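Local coordinates for putative PLP-dependent aminotransferase (Bacillus cereus ATCC 10987, PDB 3JU7), which probably acts as a pyridoxal phosphate-dependent aminotransferase of the DegT/DnrJ/EryC1/StrS family, although its substrate is not established, at residues D110-D115 / P292-E297; E262-L267 / V348-W353; Q303-L308 / I313-Y318. All coordinates share one frame; numbering follows the deposited sequence.

Contact 1: residues D110-D115 / P292-E297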
loop_
_atom_site.group_PDB
_atom_site.type_symbol
_atom_site.label_atom_id
_atom_site.label_comp_id
_atom_site.label_asym_id
_atom_site.label_seq_id
_atom_site.Cartn_x
_atom_site.Cartn_y
_atom_site.Cartn_z
ATOM N N ASP A 110 -9.330 26.398 -19.890
ATOM C CA ASP A 110 -8.450 27.329 -19.172
ATOM C C ASP A 110 -7.936 26.892 -17.808
ATOM O O ASP A 110 -6.742 27.033 -17.531
ATOM C CB ASP A 110 -9.107 28.710 -19.052
ATOM C CG ASP A 110 -10.509 28.664 -18.454
ATOM O OD1 ASP A 110 -11.014 27.580 -18.054
ATOM O OD2 ASP A 110 -11.102 29.743 -18.405
ATOM N N ASP A 111 -8.816 26.374 -16.946
ATOM C CA ASP A 111 -8.390 25.950 -15.600
ATOM C C ASP A 111 -8.059 24.462 -15.522
ATOM O O ASP A 111 -7.474 24.020 -14.549
ATOM C CB ASP A 111 -9.373 26.393 -14.490
ATOM C CG ASP A 111 -10.783 25.814 -14.628
ATOM O OD1 ASP A 111 -10.968 24.686 -15.137
ATOM O OD2 ASP A 111 -11.730 26.519 -14.198
ATOM N N TRP A 112 -8.445 23.730 -16.568
ATOM C CA TRP A 112 -8.174 22.302 -16.767
ATOM C C TRP A 112 -8.765 21.403 -15.707
ATOM O O TRP A 112 -8.302 20.289 -15.502
ATOM C CB TRP A 112 -6.684 22.037 -16.922
ATOM C CG TRP A 112 -6.019 23.003 -17.837
ATOM C CD1 TRP A 112 -6.584 23.640 -18.903
ATOM C CD2 TRP A 112 -4.658 23.434 -17.783
ATOM N NE1 TRP A 112 -5.662 24.456 -19.508
ATOM C CE2 TRP A 112 -4.469 24.348 -18.840
ATOM C CE3 TRP A 112 -3.581 23.150 -16.933
ATOM C CZ2 TRP A 112 -3.237 24.984 -19.073
ATOM C CZ3 TRP A 112 -2.371 23.765 -17.164
ATOM C CH2 TRP A 112 -2.210 24.683 -18.231
ATOM N N TYR A 113 -9.789 21.894 -15.027
ATOM C CA TYR A 113 -10.576 21.049 -14.160
ATOM C C TYR A 113 -11.795 20.503 -14.932
ATOM O O TYR A 113 -12.196 21.032 -15.980
ATOM C CB TYR A 113 -11.075 21.807 -12.923
ATOM C CG TYR A 113 -10.067 22.660 -12.216
ATOM C CD1 TYR A 113 -8.839 22.151 -11.835
ATOM C CD2 TYR A 113 -10.381 23.955 -11.836
ATOM C CE1 TYR A 113 -7.922 22.935 -11.139
ATOM C CE2 TYR A 113 -9.477 24.749 -11.154
ATOM C CZ TYR A 113 -8.239 24.243 -10.804
ATOM O OH TYR A 113 -7.348 25.035 -10.089
HETATM N N MSE A 114 -12.380 19.459 -14.369
HETATM C CA MSE A 114 -13.630 18.892 -14.845
HETATM C C MSE A 114 -14.643 20.039 -14.972
HETATM O O MSE A 114 -14.784 20.871 -14.060
HETATM C CB MSE A 114 -14.069 17.749 -13.890
HETATM C CG MSE A 114 -15.264 16.993 -14.356
HETATM SE SE MSE A 114 -15.434 15.270 -13.603
HETATM C CE MSE A 114 -15.210 15.869 -11.722
ATOM N N ASP A 115 -15.272 20.140 -16.140
ATOM C CA ASP A 115 -16.258 21.184 -16.401
ATOM C C ASP A 115 -17.563 20.862 -15.674
ATOM O O ASP A 115 -18.253 19.913 -16.023
ATOM C CB ASP A 115 -16.505 21.294 -17.911
ATOM C CG ASP A 115 -17.652 22.234 -18.268
ATOM O OD1 ASP A 115 -18.506 22.507 -17.403
ATOM O OD2 ASP A 115 -17.722 22.667 -19.432
ATOM N N PRO A 292 3.758 23.446 -15.629
ATOM C CA PRO A 292 2.895 23.106 -16.747
ATOM C C PRO A 292 2.638 24.320 -17.638
ATOM O O PRO A 292 2.478 25.436 -17.128
ATOM C CB PRO A 292 1.594 22.631 -16.080
ATOM C CG PRO A 292 1.814 22.720 -14.617
ATOM C CD PRO A 292 2.983 23.635 -14.398
ATOM N N ILE A 293 2.607 24.103 -18.953
ATOM C CA ILE A 293 2.382 25.198 -19.879
ATOM C C ILE A 293 1.822 24.663 -21.189
ATOM O O ILE A 293 2.137 23.538 -21.604
ATOM C CB ILE A 293 3.676 26.022 -20.122
ATOM C CG1 ILE A 293 3.340 27.384 -20.748
ATOM C CG2 ILE A 293 4.670 25.245 -20.998
ATOM C CD1 ILE A 293 4.492 28.341 -20.767
ATOM N N LEU A 294 0.940 25.439 -21.810
ATOM C CA LEU A 294 0.439 25.064 -23.111
ATOM C C LEU A 294 1.364 25.705 -24.111
ATOM O O LEU A 294 1.709 26.885 -23.977
ATOM C CB LEU A 294 -0.987 25.544 -23.343
ATOM C CG LEU A 294 -2.095 25.093 -22.387
ATOM C CD1 LEU A 294 -3.467 25.547 -22.970
ATOM C CD2 LEU A 294 -2.042 23.595 -22.101
ATOM N N CYS A 295 1.814 24.926 -25.081
ATOM C CA CYS A 295 2.626 25.481 -26.137
ATOM C C CYS A 295 1.662 26.145 -27.126
ATOM O O CYS A 295 0.444 25.999 -26.997
ATOM C CB CYS A 295 3.460 24.386 -26.786
ATOM S SG CYS A 295 2.488 23.167 -27.651
ATOM N N PRO A 296 2.180 26.915 -28.082
ATOM C CA PRO A 296 1.291 27.543 -29.069
ATOM C C PRO A 296 0.477 26.550 -29.922
ATOM O O PRO A 296 0.970 25.471 -30.246
ATOM C CB PRO A 296 2.257 28.323 -29.959
ATOM C CG PRO A 296 3.403 28.616 -29.116
ATOM C CD PRO A 296 3.526 27.494 -28.108
ATOM N N GLU A 297 -0.751 26.947 -30.278
ATOM C CA GLU A 297 -1.683 26.163 -31.109
ATOM C C GLU A 297 -1.030 25.490 -32.308
ATOM O O GLU A 297 -1.343 24.360 -32.617
ATOM C CB GLU A 297 -2.835 27.060 -31.603
ATOM C CG GLU A 297 -3.986 27.259 -30.585
ATOM C CD GLU A 297 -4.952 26.077 -30.502
ATOM O OE1 GLU A 297 -5.206 25.427 -31.535
ATOM O OE2 GLU A 297 -5.472 25.780 -29.397
#

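Contact 2: residues E262-L267 / V348-W353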
loop_
_atom_site.group_PDB
_atom_site.type_symbol
_atom_site.label_atom_id
_atom_site.label_comp_id
_atom_site.label_asym_id
_atom_site.label_seq_id
_atom_site.Cartn_x
_atom_site.Cartn_y
_atom_site.Cartn_z
ATOM N N GLU A 262 8.161 31.823 -9.827
ATOM C CA GLU A 262 8.256 33.255 -10.096
ATOM C C GLU A 262 9.270 33.508 -11.213
ATOM O O GLU A 262 8.997 34.283 -12.134
ATOM C CB GLU A 262 8.702 34.045 -8.840
ATOM C CG GLU A 262 7.716 34.086 -7.623
ATOM C CD GLU A 262 8.300 34.866 -6.423
ATOM O OE1 GLU A 262 9.044 35.842 -6.661
ATOM O OE2 GLU A 262 8.027 34.521 -5.246
ATOM N N TRP A 263 10.441 32.873 -11.131
ATOM C CA TRP A 263 11.463 33.046 -12.162
ATOM C C TRP A 263 10.958 32.582 -13.534
ATOM O O TRP A 263 11.209 33.204 -14.577
ATOM C CB TRP A 263 12.732 32.261 -11.830
ATOM C CG TRP A 263 13.552 32.808 -10.726
ATOM C CD1 TRP A 263 13.642 34.116 -10.333
ATOM C CD2 TRP A 263 14.477 32.079 -9.903
ATOM N NE1 TRP A 263 14.532 34.233 -9.307
ATOM C CE2 TRP A 263 15.063 33.003 -9.023
ATOM C CE3 TRP A 263 14.866 30.737 -9.831
ATOM C CZ2 TRP A 263 16.005 32.627 -8.068
ATOM C CZ3 TRP A 263 15.793 30.366 -8.883
ATOM C CH2 TRP A 263 16.347 31.299 -8.009
ATOM N N TYR A 264 10.283 31.453 -13.538
ATOM C CA TYR A 264 9.724 30.944 -14.765
ATOM C C TYR A 264 8.776 31.985 -15.370
ATOM O O TYR A 264 8.846 32.268 -16.568
ATOM C CB TYR A 264 8.986 29.632 -14.504
ATOM C CG TYR A 264 9.672 28.369 -14.991
ATOM C CD1 TYR A 264 9.914 28.162 -16.346
ATOM C CD2 TYR A 264 10.013 27.362 -14.110
ATOM C CE1 TYR A 264 10.505 26.996 -16.794
ATOM C CE2 TYR A 264 10.604 26.205 -14.552
ATOM C CZ TYR A 264 10.838 26.008 -15.889
ATOM O OH TYR A 264 11.376 24.803 -16.324
ATOM N N LYS A 265 7.916 32.568 -14.536
ATOM C CA LYS A 265 6.900 33.492 -15.018
ATOM C C LYS A 265 7.545 34.745 -15.577
ATOM O O LYS A 265 7.187 35.223 -16.664
ATOM C CB LYS A 265 5.908 33.834 -13.907
ATOM C CG LYS A 265 5.024 32.651 -13.555
ATOM C CD LYS A 265 4.129 32.814 -12.325
ATOM C CE LYS A 265 3.872 31.436 -11.681
ATOM N NZ LYS A 265 2.692 31.384 -10.778
ATOM N N GLN A 266 8.529 35.258 -14.857
ATOM C CA GLN A 266 9.229 36.464 -15.290
ATOM C C GLN A 266 9.992 36.239 -16.581
ATOM O O GLN A 266 9.961 37.087 -17.472
ATOM C CB GLN A 266 10.215 36.929 -14.223
ATOM C CG GLN A 266 9.570 37.469 -12.965
ATOM C CD GLN A 266 10.582 37.708 -11.837
ATOM O OE1 GLN A 266 11.498 36.904 -11.613
ATOM N NE2 GLN A 266 10.411 38.816 -11.118
ATOM N N LEU A 267 10.694 35.112 -16.664
ATOM C CA LEU A 267 11.509 34.808 -17.838
ATOM C C LEU A 267 10.657 34.513 -19.048
ATOM O O LEU A 267 11.048 34.865 -20.161
ATOM C CB LEU A 267 12.468 33.634 -17.585
ATOM C CG LEU A 267 13.689 33.958 -16.708
ATOM C CD1 LEU A 267 14.414 32.671 -16.207
ATOM C CD2 LEU A 267 14.646 34.906 -17.459
ATOM N N VAL A 348 2.728 20.763 -21.939
ATOM C CA VAL A 348 4.142 20.442 -21.726
ATOM C C VAL A 348 4.429 20.573 -20.237
ATOM O O VAL A 348 3.862 21.460 -19.585
ATOM C CB VAL A 348 5.073 21.395 -22.537
ATOM C CG1 VAL A 348 6.547 21.224 -22.106
ATOM C CG2 VAL A 348 4.899 21.147 -24.048
ATOM N N SER A 349 5.273 19.675 -19.703
ATOM C CA SER A 349 5.671 19.668 -18.301
ATOM C C SER A 349 7.147 20.034 -18.216
ATOM O O SER A 349 8.003 19.260 -18.640
ATOM C CB SER A 349 5.441 18.280 -17.667
ATOM O OG SER A 349 4.078 17.876 -17.743
ATOM N N LEU A 350 7.456 21.222 -17.707
ATOM C CA LEU A 350 8.837 21.683 -17.730
ATOM C C LEU A 350 9.455 21.431 -16.371
ATOM O O LEU A 350 8.777 21.519 -15.339
ATOM C CB LEU A 350 8.958 23.149 -18.126
ATOM C CG LEU A 350 8.421 23.559 -19.496
ATOM C CD1 LEU A 350 8.502 25.078 -19.672
ATOM C CD2 LEU A 350 9.177 22.862 -20.612
ATOM N N PRO A 351 10.752 21.123 -16.357
ATOM C CA PRO A 351 11.329 20.774 -15.089
ATOM C C PRO A 351 11.357 21.910 -14.089
ATOM O O PRO A 351 11.594 23.076 -14.429
ATOM C CB PRO A 351 12.748 20.301 -15.443
ATOM C CG PRO A 351 12.953 20.581 -16.844
ATOM C CD PRO A 351 11.632 20.792 -17.485
ATOM N N LEU A 352 11.130 21.520 -12.849
ATOM C CA LEU A 352 11.195 22.390 -11.707
ATOM C C LEU A 352 11.516 21.481 -10.532
ATOM O O LEU A 352 10.860 20.490 -10.362
ATOM C CB LEU A 352 9.856 23.087 -11.507
ATOM C CG LEU A 352 9.764 24.260 -10.519
ATOM C CD1 LEU A 352 8.504 25.116 -10.840
ATOM C CD2 LEU A 352 9.734 23.784 -9.105
ATOM N N TRP A 353 12.571 21.769 -9.777
ATOM C CA TRP A 353 12.919 20.997 -8.583
ATOM C C TRP A 353 13.785 21.851 -7.684
ATOM O O TRP A 353 14.362 22.835 -8.149
ATOM C CB TRP A 353 13.653 19.680 -8.892
ATOM C CG TRP A 353 14.390 19.628 -10.193
ATOM C CD1 TRP A 353 13.920 19.118 -11.367
ATOM C CD2 TRP A 353 15.715 20.095 -10.461
ATOM N NE1 TRP A 353 14.867 19.229 -12.345
ATOM C CE2 TRP A 353 15.979 19.832 -11.819
ATOM C CE3 TRP A 353 16.700 20.706 -9.691
ATOM C CZ2 TRP A 353 17.182 20.150 -12.414
ATOM C CZ3 TRP A 353 17.894 21.022 -10.275
ATOM C CH2 TRP A 353 18.129 20.752 -11.628
#

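Contact 3: residues Q303-L308 / I313-Y318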
loop_
_atom_site.group_PDB
_atom_site.type_symbol
_atom_site.label_atom_id
_atom_site.label_comp_id
_atom_site.label_asym_id
_atom_site.label_seq_id
_atom_site.Cartn_x
_atom_site.Cartn_y
_atom_site.Cartn_z
ATOM N N GLN A 303 6.876 17.833 -30.219
ATOM C CA GLN A 303 8.035 18.493 -30.848
ATOM C C GLN A 303 8.821 19.312 -29.843
ATOM O O GLN A 303 10.041 19.378 -29.925
ATOM C CB GLN A 303 7.612 19.420 -31.995
ATOM C CG GLN A 303 7.827 18.841 -33.398
ATOM C CD GLN A 303 9.240 18.337 -33.597
ATOM O OE1 GLN A 303 10.200 18.977 -33.167
ATOM N NE2 GLN A 303 9.376 17.163 -34.218
ATOM N N VAL A 304 8.117 19.974 -28.926
ATOM C CA VAL A 304 8.764 20.700 -27.836
ATOM C C VAL A 304 9.644 19.737 -26.998
ATOM O O VAL A 304 10.773 20.073 -26.657
ATOM C CB VAL A 304 7.715 21.433 -26.947
ATOM C CG1 VAL A 304 8.391 22.186 -25.762
ATOM C CG2 VAL A 304 6.889 22.371 -27.807
ATOM N N ILE A 305 9.136 18.537 -26.702
ATOM C CA ILE A 305 9.911 17.504 -25.998
ATOM C C ILE A 305 11.192 17.139 -26.739
ATOM O O ILE A 305 12.285 17.145 -26.171
ATOM C CB ILE A 305 9.116 16.192 -25.834
ATOM C CG1 ILE A 305 7.902 16.410 -24.933
ATOM C CG2 ILE A 305 10.013 15.060 -25.275
ATOM C CD1 ILE A 305 8.202 17.138 -23.628
ATOM N N GLU A 306 11.051 16.808 -28.014
ATOM C CA GLU A 306 12.192 16.342 -28.784
ATOM C C GLU A 306 13.198 17.489 -29.020
ATOM O O GLU A 306 14.411 17.258 -29.079
ATOM C CB GLU A 306 11.740 15.662 -30.088
ATOM C CG GLU A 306 12.558 14.384 -30.437
ATOM C CD GLU A 306 12.340 13.182 -29.475
ATOM O OE1 GLU A 306 11.240 13.047 -28.886
ATOM O OE2 GLU A 306 13.282 12.354 -29.326
ATOM N N ASP A 307 12.695 18.716 -29.116
ATOM C CA ASP A 307 13.549 19.894 -29.197
ATOM C C ASP A 307 14.304 20.181 -27.896
ATOM O O ASP A 307 15.511 20.411 -27.916
ATOM C CB ASP A 307 12.729 21.116 -29.601
ATOM C CG ASP A 307 12.280 21.075 -31.064
ATOM O OD1 ASP A 307 12.843 20.288 -31.864
ATOM O OD2 ASP A 307 11.351 21.839 -31.410
ATOM N N LEU A 308 13.626 20.165 -26.756
ATOM C CA LEU A 308 14.353 20.347 -25.511
ATOM C C LEU A 308 15.333 19.195 -25.306
ATOM O O LEU A 308 16.405 19.387 -24.734
ATOM C CB LEU A 308 13.396 20.418 -24.322
ATOM C CG LEU A 308 12.560 21.687 -24.273
ATOM C CD1 LEU A 308 11.473 21.509 -23.207
ATOM C CD2 LEU A 308 13.401 22.933 -24.004
ATOM N N ILE A 313 17.702 18.795 -22.182
ATOM C CA ILE A 313 16.641 19.089 -21.219
ATOM C C ILE A 313 15.485 18.110 -21.325
ATOM O O ILE A 313 14.837 17.995 -22.367
ATOM C CB ILE A 313 16.096 20.508 -21.420
ATOM C CG1 ILE A 313 17.221 21.549 -21.287
ATOM C CG2 ILE A 313 14.987 20.792 -20.427
ATOM C CD1 ILE A 313 16.785 22.938 -21.698
ATOM N N GLU A 314 15.200 17.422 -20.231
ATOM C CA GLU A 314 14.100 16.472 -20.194
ATOM C C GLU A 314 12.799 17.138 -19.691
ATOM O O GLU A 314 12.673 17.433 -18.494
ATOM C CB GLU A 314 14.466 15.294 -19.278
ATOM C CG GLU A 314 13.449 14.139 -19.287
ATOM C CD GLU A 314 13.432 13.322 -18.015
ATOM O OE1 GLU A 314 14.333 13.490 -17.165
ATOM O OE2 GLU A 314 12.475 12.530 -17.854
ATOM N N ALA A 315 11.864 17.397 -20.608
ATOM C CA ALA A 315 10.490 17.776 -20.271
ATOM C C ALA A 315 9.651 16.512 -20.388
ATOM O O ALA A 315 10.107 15.528 -20.956
ATOM C CB ALA A 315 9.949 18.819 -21.269
ATOM N N ARG A 316 8.425 16.554 -19.882
ATOM C CA ARG A 316 7.475 15.479 -20.108
ATOM C C ARG A 316 6.127 16.055 -20.565
ATOM O O ARG A 316 6.000 17.265 -20.727
ATOM C CB ARG A 316 7.323 14.608 -18.851
ATOM C CG ARG A 316 8.594 13.866 -18.492
ATOM C CD ARG A 316 8.359 12.869 -17.384
ATOM N NE ARG A 316 9.609 12.334 -16.867
ATOM C CZ ARG A 316 9.716 11.485 -15.842
ATOM N NH1 ARG A 316 8.649 11.022 -15.209
ATOM N NH2 ARG A 316 10.915 11.074 -15.452
ATOM N N LEU A 317 5.148 15.175 -20.762
ATOM C CA LEU A 317 3.821 15.540 -21.234
ATOM C C LEU A 317 2.738 14.947 -20.314
ATOM O O LEU A 317 2.129 13.931 -20.643
ATOM C CB LEU A 317 3.627 14.989 -22.654
ATOM C CG LEU A 317 4.632 15.390 -23.735
ATOM C CD1 LEU A 317 4.396 14.543 -24.961
ATOM C CD2 LEU A 317 4.555 16.899 -24.050
ATOM N N TYR A 318 2.540 15.563 -19.149
ATOM C CA TYR A 318 1.443 15.236 -18.257
ATOM C C TYR A 318 0.191 16.091 -18.612
ATOM O O TYR A 318 0.161 17.279 -18.293
ATOM C CB TYR A 318 1.893 15.487 -16.799
ATOM C CG TYR A 318 2.935 14.482 -16.367
ATOM C CD1 TYR A 318 2.611 13.121 -16.275
ATOM C CD2 TYR A 318 4.251 14.864 -16.093
ATOM C CE1 TYR A 318 3.562 12.173 -15.902
ATOM C CE2 TYR A 318 5.216 13.917 -15.712
ATOM C CZ TYR A 318 4.864 12.576 -15.637
ATOM O OH TYR A 318 5.790 11.628 -15.280
HETATM O O HOH W 1 12.770 16.691 -23.569
#

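Contact 1: residues D110-D115 / P292-E297
An irregular loop around Trp-112 faces the extended end of strand 291-294 at Pro-292 and Leu-294. The loop leads from strand 101-105 into helix 116-126. The backbone of Trp-112 takes left-handed helical angles (phi 61°, psi 22°), and its CB points toward the strand. Trp-112 is the middle residue of an Asx turn, in which Asp-111 OD1 accepts from Tyr-113 N at 3.0 Å. From Pro-292 to Leu-294 the other segment is extended. Pro-292 and Leu-294 face the loop, and Ile-293 points away to pack on Leu-350.

The six-membered part of the indole does the touching. Leu-294 CG lies 3.5 Å from Trp-112 CZ2, and Leu-294 CD2 is equally close to that carbon. The indole and the leucine run antiparallel alongside each other, and the leucine meets the ring obliquely. Pro-292 comes to the edge of the ring near its plane, with CB 4.3 Å from Trp-112 CZ3. One face of the indole carries Asp-110 O, 3.4 Å above the plane and toward the rim. Ile-343 of helix 338-346 and Ile-347 of strand 347-350 also touch the ring.

Trp-112 NE1 takes no part in the contact with the strand; it makes a weak hydrogen bond to Ile-109 O in its own loop. The loop has polar ties to other neighbours, such as Trp-112 O to Thr-138 OG1. Between these two segments the chemistry is wholly apolar. Their direct contact rests on one buried indole against a leucine and a proline, with Ile-343 and Ile-347 packing on the same ring.

Contact 2: residues E262-L267 / V348-W353
Tyr-264 lays its ring obliquely against Leu-350 and carries its hydroxyl to the backbone of Pro-351. This is helix-on-sheet packing: helix 250-270 lies against strand 347-350, one of two strands in a small antiparallel sheet, and the loop that follows. Tyr-264 is the one helix residue of the pair that makes the contact. Its chi1 of -107° is away from the usual staggered values, and the ring is directed at the Pro-351 carbonyl. The backbones come closest at Tyr-264 CA and Leu-352 CA, 9.2 Å apart.

Leu-350 and Leu-352 both turn CB toward the helix. Leu-350 CD1 approaches obliquely, 4.0 Å from Tyr-264 CE1. Leu-352 CD1 does the same on the opposite long side of the ring, 4.2 Å from Tyr-264 CD2. Val-361 and Ile-364 of helix 358-368 also touch the phenol, and the whole contact is buried.

The hydroxyl is the polar point in this apolar setting. Tyr-264 OH lies 3.4 Å from Leu-350 CB and donates to a main-chain carbonyl at the edge of the ring. Tyr-264 OH to Pro-351 O measures 2.6 Å, with a C=O...donor angle of 145° and the donor tilted 17° from the carbonyl plane.

Contact 3: residues Q303-L308 / I313-Y318
Ile-305 and Leu-308 of helix 301-309 press on Ala-315 and its neighbours, where the chain has left the helix, turned back and runs extended along it. The tight part is apolar. Ala-315 CB sits between the two helix side chains, 3.4 Å from Ile-305 CD1 and 3.6 Å from Leu-308 CD1. Ile-305 CG1 lies beside the backbone N (chi1 -65°) and meets Leu-317 CD2 at 3.5 Å. Both contacts of Ile-305 are closer than usual van der Waals distance. Leu-308 crosses Ile-313 obliquely where the chain turns back. There Ile-313 N donates to Leu-308 O at 2.9 Å. Ile-364 and Cys-367 of helix 358-368 pack on Ile-313. A water also sits between helix and loop, donating to Ile-305 O and Ile-313 O and accepting from Ala-315 N.

The looser side is polar and partly exposed. Glu-314 and Arg-316 point CB away from the helix and form a salt bridge. Arg-316 approaches side-on, with NE and NH2 both on Glu-314 OE2, and that oxygen lies in the guanidinium plane. At the far edge of the same group, Arg-316 NH1 donates to Tyr-318 OH at 2.9 Å.

Contacts 1 and 2 are buried and share the small antiparallel sheet, where Ile-293 O probably bonds to Val-348 N. Contact 1 ties strand 291-294 to a distant loop; contact 2 ties strand 347-350 to a long helix. Contact 3 is local in sequence, nested within the loop closed by contact 2, and only partly buried. It joins contact 2 through Ser-349, whose N probably bonds to Arg-316 O. Cys-295 packs on Val-304 to connect contacts 1 and 3. The chemistry differs with place: apolar across contact 1, one buried hydroxyl bond in contact 2, and in contact 3 apolar packing with a bridging water between the segments and a salt bridge on the partly exposed side.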